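Local coordinates for protein flavin prenyltransferase UbiX (PDB 6M8V) that probably makes prenylated FMN, the cofactor of UbiD decarboxylases, by joining a dimethylallyl group from dimethylallyl monophosphate to FMN without a metal, at residues G9-I14 with I40-L45; E28-S34 with A56-N62; N161-R166 with S176-R180. All blocks are in the same frame, centred on the assembly; numbering follows the deposited sequence.

From the N terminus, the loop at G9-I14 starts helix 13-22, strand 28-33 follows, and S34 caps helix 35-45. Contact 1 closes where that helix returns to G9-I14. Contact 2 opens at E28, inside contact 1, and closes past it at A56-N62, so the two cross. They touch, with G9 N 3.5 Å from S34 OG, and both reach the FMN. Together they tie the loops after strands 2-7 and 28-33, which hold the FMN, to strand 58-61 at the edge of the sheet. Contact 3 comes later in series, about 21 Å from contact 1 between centres. It folds the C-terminal tail back on helix 156-171.

Contact 1: residues G9-I14 with I40-L45; sequences GASGVI and IIKEEL. With FMN (flavin mononucleotide), chain B.
The carboxylate of E44 spans the turn at S11-G12 with two hydrogen bonds. S11 OG donates to E44 OE2 at a very short 2.5 Å, and G12 N donates to E44 OE1 at 3.0 Å. E44 has chi1 m and chi2 t, and S11 has chi1 t. Segment 9-14 is a loop to G12 and enters helix at V13-I14; segment 40-45 is helical. The nearest CA pairs are G9-I40 (6.3 Å), V13-I41 (6.3 Å) and I14-L45 (7.1 Å). G12 has phi/psi 97/29, where a side chain would jam against the preceding carbonyl. V13 (m) is a knob among I40, I41, E44 and L45: V13 CG1 lies 3.9 Å from I40 CG2, and V13 CG2 lies 4.0 Å from L45 CD1. I14 CB packs 4.0 Å from L45 CD2. A water accepts from I14 N (2.6 Å) and donates to E44 OE1 (2.9 Å).

The loop follows the first strand of a Rossmann-like flavoprotein and holds FMN. G9 N donates to FMN O1P at 2.4 Å, FMN O2' to G9 O at 2.5 Å, and S11 N to FMN O4 at 3.2 Å. I40 CD1 reaches G9 C at 3.4 Å and FMN C6 at 3.7 Å. S11 OG also bonds F149 N of the second subunit. E44 ties down S11 and G12 beside S11 N, and so probably helps to hold the part of the loop that binds the flavin.

Contact 2: residues E28-S34 with A56-N62; sequences EVNLIIS and ATDYYEN. With FMN (flavin mononucleotide), chain B.
Strands 28-33 and 58-61 are parallel neighbours in the Rossmann-like sheet, linked by a beta-alpha-beta crossover through helix 35-45; their axes approach to 4.6 Å, with a signed crossing angle of -24°. N30 pairs with D58 and L31 with Y59, each at CA-CA 4.7 Å. D58 N donates to V29 O (3.1 Å), L31 N to D58 O (2.9 Å) and Y60 N to L31 O (3.0 Å). V29 N donates to T57 OG1 (3.3 Å; T57 chi1 m). Past L31-Y59 the pair widens, to CA-CA 5.4 Å at I32-Y60.

On one face, A56 CB fills the hollow beside L31 and V29, 3.5 Å from L31 CB and 4.2 Å from V29 CG1. The Y59 ring (t) leans over strand 28-33: Y59 CD1 is 4.1 Å from L31 CG, and I33 CG1 meets the ring edge at Y59 CE1 (3.9 Å). Y59 OH donates to E61 OE1 (2.6 Å), which also bridges to K38. On the other face, N30 ND2 (chi1 m) meets the edge of the Y60 ring (m) at Y60 CE2, 3.6 Å away, and a water links N30 ND2 (2.7 Å) to Y60 OH (2.5 Å). I32 CG2 sits against the backbone there, 3.4 Å from Y60 O and 3.8 Å from N62 CA. S34, just past the C-terminal end of its strand, donates OG to FMN O1P (2.7 Å) and caps helix 35-45.

Strand 58-61 is an outer strand of the chain's sheet, and strand 28-33 joins it to strand 2-7. Helix 35-45 packs on I33 and Y59, helix 100-110 on I32 and Y60.

Contact 3: residues N161-R166 with S176-R180; sequences NFVVGR and SLFKR
F178 turns its ring (chi1 p, chi2 100°) into the helix surface at N161-R166. Segment 161-166 is regular helix, with G165 N bonded to N161 O at 2.8 Å. Segment 176-180 is irregular. The nearest CA pairs are F162-F178 (5.2 Å) and G165-L177 (5.3 Å). F162 (t, chi2 90°) points an edge at the F178 ring face in a T-shaped stack, with centroids 5.0 Å apart and planes at 66°. F178 CE2 rests 3.6 Å from G165 C, where a CB would clash with the ring. R166 (m, m, m) passes its CD 3.6 Å from F178 CZ. L177 (m, t) places CD1 3.8 Å from both V164 CG1 and G165 N. N161 CB (m) lies 3.6 Å from L177 O.

R166 is predicted to bind dimethylallyl phosphate. Its guanidinium bridges to D169 and to E111 of the fourth subunit. Between the two segments the contact is mainly apolar packing; R180 adds a salt bridge to D169, further along the helix.

Contact 1: residues G9-I14 with I40-L45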
# COMPACT_ATOMS: atom_id res chain seq x y z
N GLY A 9 13.66 -15.39 25.78
CA GLY A 9 14.65 -16.39 25.43
C GLY A 9 15.48 -16.07 24.20
O GLY A 9 15.29 -16.67 23.14
N ALA A 10 16.41 -15.13 24.33
CA ALA A 10 17.37 -14.88 23.27
C ALA A 10 18.73 -14.68 23.91
O ALA A 10 18.84 -14.37 25.10
CB ALA A 10 16.97 -13.66 22.42
N SER A 11 19.78 -14.88 23.12
CA SER A 11 21.13 -14.73 23.63
C SER A 11 21.37 -13.29 24.09
O SER A 11 20.80 -12.34 23.56
CB SER A 11 22.15 -15.12 22.57
OG SER A 11 23.46 -15.15 23.11
N GLY A 12 22.22 -13.15 25.10
CA GLY A 12 22.54 -11.85 25.63
C GLY A 12 21.77 -11.44 26.86
O GLY A 12 21.56 -10.24 27.06
N VAL A 13 21.33 -12.39 27.68
CA VAL A 13 20.66 -12.05 28.93
C VAL A 13 21.57 -11.30 29.90
O VAL A 13 21.08 -10.74 30.88
CB VAL A 13 20.11 -13.32 29.61
CG1 VAL A 13 18.87 -13.81 28.87
CG2 VAL A 13 21.17 -14.41 29.66
N ILE A 14 22.89 -11.28 29.64
CA ILE A 14 23.80 -10.49 30.46
C ILE A 14 23.41 -9.01 30.42
O ILE A 14 23.60 -8.29 31.40
CB ILE A 14 25.25 -10.70 30.00
CG1 ILE A 14 26.22 -9.96 30.93
CG2 ILE A 14 25.44 -10.25 28.56
CD1 ILE A 14 27.67 -10.25 30.65
N ILE A 40 18.09 -19.90 29.36
CA ILE A 40 19.22 -19.20 28.77
C ILE A 40 20.08 -18.54 29.85
O ILE A 40 21.31 -18.52 29.75
CB ILE A 40 18.72 -18.19 27.72
CG1 ILE A 40 18.14 -18.95 26.52
CG2 ILE A 40 19.85 -17.27 27.26
CD1 ILE A 40 17.96 -18.12 25.28
N ILE A 41 19.44 -17.98 30.88
CA ILE A 41 20.18 -17.47 32.04
C ILE A 41 21.07 -18.56 32.62
O ILE A 41 22.24 -18.33 32.93
CB ILE A 41 19.20 -16.92 33.10
CG1 ILE A 41 18.49 -15.66 32.60
CG2 ILE A 41 19.93 -16.65 34.41
CD1 ILE A 41 17.33 -15.26 33.48
N LYS A 42 20.52 -19.76 32.76
CA LYS A 42 21.30 -20.88 33.30
C LYS A 42 22.45 -21.24 32.38
O LYS A 42 23.57 -21.49 32.84
CB LYS A 42 20.38 -22.08 33.53
CG LYS A 42 21.08 -23.43 33.69
CD LYS A 42 22.11 -23.43 34.82
CE LYS A 42 21.45 -23.39 36.19
NZ LYS A 42 22.31 -22.69 37.18
N GLU A 43 22.21 -21.27 31.07
CA GLU A 43 23.24 -21.72 30.14
C GLU A 43 24.31 -20.67 29.91
O GLU A 43 25.50 -21.00 29.85
CB GLU A 43 22.60 -22.12 28.81
CG GLU A 43 23.53 -22.91 27.90
CD GLU A 43 23.70 -24.36 28.33
OE1 GLU A 43 23.13 -24.74 29.39
OE2 GLU A 43 24.39 -25.11 27.62
N GLU A 44 23.92 -19.40 29.80
CA GLU A 44 24.86 -18.35 29.45
C GLU A 44 25.50 -17.68 30.66
O GLU A 44 26.63 -17.19 30.56
CB GLU A 44 24.16 -17.27 28.60
CG GLU A 44 23.85 -17.71 27.17
CD GLU A 44 23.38 -16.55 26.29
OE1 GLU A 44 23.12 -15.45 26.82
OE2 GLU A 44 23.27 -16.75 25.06
N LEU A 45 24.80 -17.63 31.78
CA LEU A 45 25.32 -16.98 32.98
C LEU A 45 25.72 -17.98 34.06
O LEU A 45 26.23 -17.56 35.11
CB LEU A 45 24.29 -15.99 33.53
CG LEU A 45 23.96 -14.84 32.58
CD1 LEU A 45 22.94 -13.88 33.19
CD2 LEU A 45 25.22 -14.10 32.18
N1 FMN B . 15.76 -16.64 19.39
C2 FMN B . 16.06 -15.39 18.88
O2 FMN B . 15.18 -14.81 18.26
N3 FMN B . 17.30 -14.80 19.06
C4 FMN B . 18.27 -15.49 19.79
O4 FMN B . 19.39 -15.03 19.99
C4A FMN B . 17.97 -16.75 20.30
N5 FMN B . 18.94 -17.41 21.00
C5A FMN B . 18.67 -18.65 21.52
C6 FMN B . 19.66 -19.30 22.22
C7 FMN B . 19.42 -20.55 22.75
C7M FMN B . 20.50 -21.23 23.52
C8 FMN B . 18.18 -21.15 22.58
C8M FMN B . 17.94 -22.51 23.17
C9 FMN B . 17.17 -20.50 21.87
C9A FMN B . 17.42 -19.24 21.33
N10 FMN B . 16.43 -18.58 20.63
C10 FMN B . 16.72 -17.33 20.10
C1' FMN B . 15.09 -19.22 20.41
C2' FMN B . 14.01 -18.63 21.31
O2' FMN B . 14.33 -18.88 22.66
C3' FMN B . 12.64 -19.24 21.02
O3' FMN B . 12.10 -18.67 19.85
C4' FMN B . 11.69 -19.05 22.21
O4' FMN B . 10.43 -19.59 21.89
C5' FMN B . 11.53 -17.60 22.64
O5' FMN B . 10.47 -17.53 23.58
P FMN B . 10.31 -16.29 24.60
O1P FMN B . 11.48 -16.28 25.54
O2P FMN B . 10.32 -15.01 23.81
O3P FMN B . 9.01 -16.42 25.36
O HOH W 1 24.11 -13.25 28.39

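Contact 2: residues E28-S34 with A56-N62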
# COMPACT_ATOMS: atom_id res chain seq x y z
N GLU A 28 11.73 1.74 40.74
CA GLU A 28 10.91 0.59 41.11
C GLU A 28 10.85 -0.34 39.91
O GLU A 28 10.29 0.01 38.87
CB GLU A 28 9.51 1.03 41.54
CG GLU A 28 8.68 -0.09 42.16
CD GLU A 28 7.22 0.28 42.33
OE1 GLU A 28 6.37 -0.63 42.44
OE2 GLU A 28 6.92 1.49 42.36
N VAL A 29 11.42 -1.53 40.05
CA VAL A 29 11.61 -2.44 38.93
C VAL A 29 10.72 -3.65 39.14
O VAL A 29 10.81 -4.34 40.17
CB VAL A 29 13.09 -2.85 38.79
CG1 VAL A 29 13.24 -3.92 37.72
CG2 VAL A 29 13.94 -1.63 38.47
N ASN A 30 9.85 -3.91 38.17
CA ASN A 30 9.09 -5.15 38.10
C ASN A 30 9.71 -6.04 37.03
O ASN A 30 10.04 -5.58 35.94
CB ASN A 30 7.62 -4.89 37.79
CG ASN A 30 6.90 -4.20 38.94
OD1 ASN A 30 7.51 -3.47 39.71
ND2 ASN A 30 5.60 -4.43 39.05
N LEU A 31 9.87 -7.32 37.35
CA LEU A 31 10.61 -8.25 36.52
C LEU A 31 9.73 -9.41 36.10
O LEU A 31 8.98 -9.97 36.91
CB LEU A 31 11.84 -8.79 37.26
CG LEU A 31 12.77 -9.79 36.57
CD1 LEU A 31 13.43 -9.19 35.34
CD2 LEU A 31 13.82 -10.26 37.56
N ILE A 32 9.81 -9.76 34.81
CA ILE A 32 9.18 -10.97 34.27
C ILE A 32 10.23 -11.70 33.45
O ILE A 32 10.95 -11.08 32.66
CB ILE A 32 7.95 -10.64 33.40
CG1 ILE A 32 7.07 -9.58 34.06
CG2 ILE A 32 7.16 -11.91 33.12
CD1 ILE A 32 6.07 -8.93 33.12
N ILE A 33 10.32 -13.02 33.65
CA ILE A 33 11.29 -13.86 32.95
C ILE A 33 10.53 -15.01 32.31
O ILE A 33 9.85 -15.77 33.01
CB ILE A 33 12.39 -14.38 33.89
CG1 ILE A 33 13.06 -13.22 34.64
CG2 ILE A 33 13.44 -15.17 33.12
CD1 ILE A 33 14.04 -13.66 35.72
N SER A 34 10.64 -15.14 30.99
CA SER A 34 9.96 -16.23 30.30
C SER A 34 10.67 -17.55 30.59
O SER A 34 11.84 -17.59 30.97
CB SER A 34 9.92 -15.99 28.80
OG SER A 34 11.21 -16.13 28.22
N ALA A 56 15.01 -7.39 41.59
CA ALA A 56 13.86 -6.58 41.25
C ALA A 56 13.02 -6.29 42.49
O ALA A 56 13.00 -7.08 43.44
CB ALA A 56 13.00 -7.27 40.19
N THR A 57 12.32 -5.16 42.46
CA THR A 57 11.38 -4.83 43.52
C THR A 57 10.16 -5.74 43.51
O THR A 57 9.49 -5.87 44.54
CB THR A 57 10.95 -3.37 43.42
OG1 THR A 57 12.08 -2.56 43.08
CG2 THR A 57 10.36 -2.88 44.74
N ASP A 58 9.84 -6.35 42.37
CA ASP A 58 8.74 -7.30 42.27
C ASP A 58 9.02 -8.25 41.12
O ASP A 58 9.69 -7.89 40.15
CB ASP A 58 7.40 -6.60 42.05
CG ASP A 58 6.75 -6.17 43.35
OD1 ASP A 58 6.83 -6.93 44.34
OD2 ASP A 58 6.15 -5.07 43.37
N TYR A 59 8.49 -9.47 41.24
CA TYR A 59 8.60 -10.47 40.19
C TYR A 59 7.24 -11.08 39.94
O TYR A 59 6.45 -11.27 40.87
CB TYR A 59 9.61 -11.58 40.57
CG TYR A 59 9.66 -12.71 39.56
CD1 TYR A 59 10.43 -12.60 38.41
CD2 TYR A 59 8.93 -13.87 39.75
CE1 TYR A 59 10.48 -13.62 37.47
CE2 TYR A 59 8.97 -14.90 38.82
CZ TYR A 59 9.74 -14.77 37.68
OH TYR A 59 9.79 -15.79 36.76
N TYR A 60 6.95 -11.39 38.67
CA TYR A 60 5.73 -12.09 38.30
C TYR A 60 6.05 -13.15 37.27
O TYR A 60 6.90 -12.95 36.39
CB TYR A 60 4.67 -11.13 37.75
CG TYR A 60 4.26 -10.04 38.71
CD1 TYR A 60 3.35 -10.29 39.74
CD2 TYR A 60 4.76 -8.75 38.59
CE1 TYR A 60 2.97 -9.28 40.62
CE2 TYR A 60 4.39 -7.75 39.45
CZ TYR A 60 3.49 -8.02 40.47
OH TYR A 60 3.13 -7.01 41.33
N GLU A 61 5.38 -14.30 37.38
CA GLU A 61 5.55 -15.36 36.40
C GLU A 61 4.94 -14.94 35.07
O GLU A 61 3.95 -14.20 35.02
CB GLU A 61 4.91 -16.65 36.90
CG GLU A 61 5.70 -17.91 36.56
CD GLU A 61 7.13 -17.87 37.06
OE1 GLU A 61 8.03 -17.60 36.25
OE2 GLU A 61 7.35 -18.12 38.27
N ASN A 62 5.55 -15.41 33.98
CA ASN A 62 5.08 -15.03 32.65
C ASN A 62 3.68 -15.54 32.35
O ASN A 62 3.06 -15.08 31.39
CB ASN A 62 6.06 -15.52 31.58
CG ASN A 62 5.95 -14.72 30.28
OD1 ASN A 62 5.39 -13.62 30.25
ND2 ASN A 62 6.51 -15.27 29.20
N1 FMN B . 15.76 -16.64 19.39
C2 FMN B . 16.06 -15.39 18.88
O2 FMN B . 15.18 -14.81 18.26
N3 FMN B . 17.30 -14.80 19.06
C4 FMN B . 18.27 -15.49 19.79
O4 FMN B . 19.39 -15.03 19.99
C4A FMN B . 17.97 -16.75 20.30
N5 FMN B . 18.94 -17.41 21.00
C5A FMN B . 18.67 -18.65 21.52
C6 FMN B . 19.66 -19.30 22.22
C7 FMN B . 19.42 -20.55 22.75
C7M FMN B . 20.50 -21.23 23.52
C8 FMN B . 18.18 -21.15 22.58
C8M FMN B . 17.94 -22.51 23.17
C9 FMN B . 17.17 -20.50 21.87
C9A FMN B . 17.42 -19.24 21.33
N10 FMN B . 16.43 -18.58 20.63
C10 FMN B . 16.72 -17.33 20.10
C1' FMN B . 15.09 -19.22 20.41
C2' FMN B . 14.01 -18.63 21.31
O2' FMN B . 14.33 -18.88 22.66
C3' FMN B . 12.64 -19.24 21.02
O3' FMN B . 12.10 -18.67 19.85
C4' FMN B . 11.69 -19.05 22.21
O4' FMN B . 10.43 -19.59 21.89
C5' FMN B . 11.53 -17.60 22.64
O5' FMN B . 10.47 -17.53 23.58
P FMN B . 10.31 -16.29 24.60
O1P FMN B . 11.48 -16.28 25.54
O2P FMN B . 10.32 -15.01 23.81
O3P FMN B . 9.01 -16.42 25.36
O HOH W 2 3.44 -4.59 40.74

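Contact 3: residues N161-R166 with S176-R180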
# COMPACT_ATOMS: atom_id res chain seq x y z
N ASN A 161 28.25 -2.34 29.46
CA ASN A 161 27.90 -1.09 30.11
C ASN A 161 27.55 0.00 29.10
O ASN A 161 26.76 0.90 29.42
CB ASN A 161 29.03 -0.62 31.03
CG ASN A 161 29.11 -1.43 32.31
OD1 ASN A 161 28.14 -2.05 32.72
ND2 ASN A 161 30.28 -1.42 32.95
N PHE A 162 28.13 -0.05 27.90
CA PHE A 162 27.70 0.87 26.85
C PHE A 162 26.24 0.65 26.49
O PHE A 162 25.44 1.59 26.46
CB PHE A 162 28.59 0.71 25.61
CG PHE A 162 28.15 1.55 24.44
CD1 PHE A 162 28.64 2.83 24.27
CD2 PHE A 162 27.22 1.07 23.52
CE1 PHE A 162 28.23 3.61 23.21
CE2 PHE A 162 26.81 1.84 22.46
CZ PHE A 162 27.32 3.12 22.30
N VAL A 163 25.88 -0.60 26.20
CA VAL A 163 24.51 -0.93 25.82
C VAL A 163 23.54 -0.52 26.92
O VAL A 163 22.50 0.10 26.67
CB VAL A 163 24.39 -2.42 25.48
CG1 VAL A 163 22.93 -2.80 25.22
CG2 VAL A 163 25.27 -2.77 24.27
N VAL A 164 23.87 -0.86 28.17
CA VAL A 164 22.98 -0.56 29.29
C VAL A 164 22.89 0.94 29.52
O VAL A 164 21.81 1.48 29.80
CB VAL A 164 23.43 -1.32 30.55
CG1 VAL A 164 22.68 -0.84 31.78
CG2 VAL A 164 23.24 -2.82 30.35
N GLY A 165 24.02 1.65 29.41
CA GLY A 165 23.99 3.09 29.55
C GLY A 165 23.08 3.76 28.53
O GLY A 165 22.36 4.70 28.85
N ARG A 166 23.10 3.26 27.29
CA ARG A 166 22.21 3.79 26.26
C ARG A 166 20.75 3.52 26.60
O ARG A 166 19.88 4.36 26.35
CB ARG A 166 22.57 3.20 24.90
CG ARG A 166 23.94 3.60 24.40
CD ARG A 166 24.00 5.09 24.14
NE ARG A 166 23.36 5.43 22.88
CZ ARG A 166 22.61 6.51 22.70
NH1 ARG A 166 22.42 7.36 23.70
NH2 ARG A 166 22.05 6.74 21.51
N SER A 176 26.75 7.57 34.12
CA SER A 176 28.10 7.68 33.58
C SER A 176 28.68 6.30 33.28
O SER A 176 29.87 6.04 33.48
CB SER A 176 29.01 8.45 34.53
OG SER A 176 28.93 7.94 35.85
N LEU A 177 27.83 5.39 32.79
CA LEU A 177 28.22 4.00 32.58
C LEU A 177 29.22 3.83 31.43
O LEU A 177 29.91 2.81 31.39
CB LEU A 177 26.99 3.14 32.31
CG LEU A 177 26.15 2.72 33.52
CD1 LEU A 177 24.97 1.86 33.10
CD2 LEU A 177 27.01 1.99 34.55
N PHE A 178 29.30 4.78 30.51
CA PHE A 178 30.20 4.65 29.37
C PHE A 178 30.81 6.01 29.05
O PHE A 178 30.25 7.06 29.38
CB PHE A 178 29.49 4.06 28.14
CG PHE A 178 28.37 4.91 27.60
CD1 PHE A 178 28.57 5.72 26.49
CD2 PHE A 178 27.11 4.88 28.19
CE1 PHE A 178 27.54 6.49 25.99
CE2 PHE A 178 26.08 5.66 27.69
CZ PHE A 178 26.29 6.47 26.59
N LYS A 179 31.97 5.97 28.41
CA LYS A 179 32.62 7.18 27.93
C LYS A 179 31.89 7.67 26.69
O LYS A 179 31.95 7.03 25.63
CB LYS A 179 34.10 6.92 27.64
CG LYS A 179 34.85 6.29 28.80
CD LYS A 179 36.24 5.84 28.38
CE LYS A 179 37.00 5.25 29.56
NZ LYS A 179 37.13 6.22 30.68
N ARG A 180 31.20 8.80 26.81
CA ARG A 180 30.37 9.30 25.73
C ARG A 180 31.23 9.81 24.57
O ARG A 180 32.46 9.86 24.66
CB ARG A 180 29.42 10.38 26.25
CG ARG A 180 28.48 9.84 27.32
CD ARG A 180 27.51 10.88 27.82
NE ARG A 180 26.67 10.34 28.89
CZ ARG A 180 25.55 9.66 28.69
NH1 ARG A 180 25.12 9.43 27.46
NH2 ARG A 180 24.86 9.20 29.72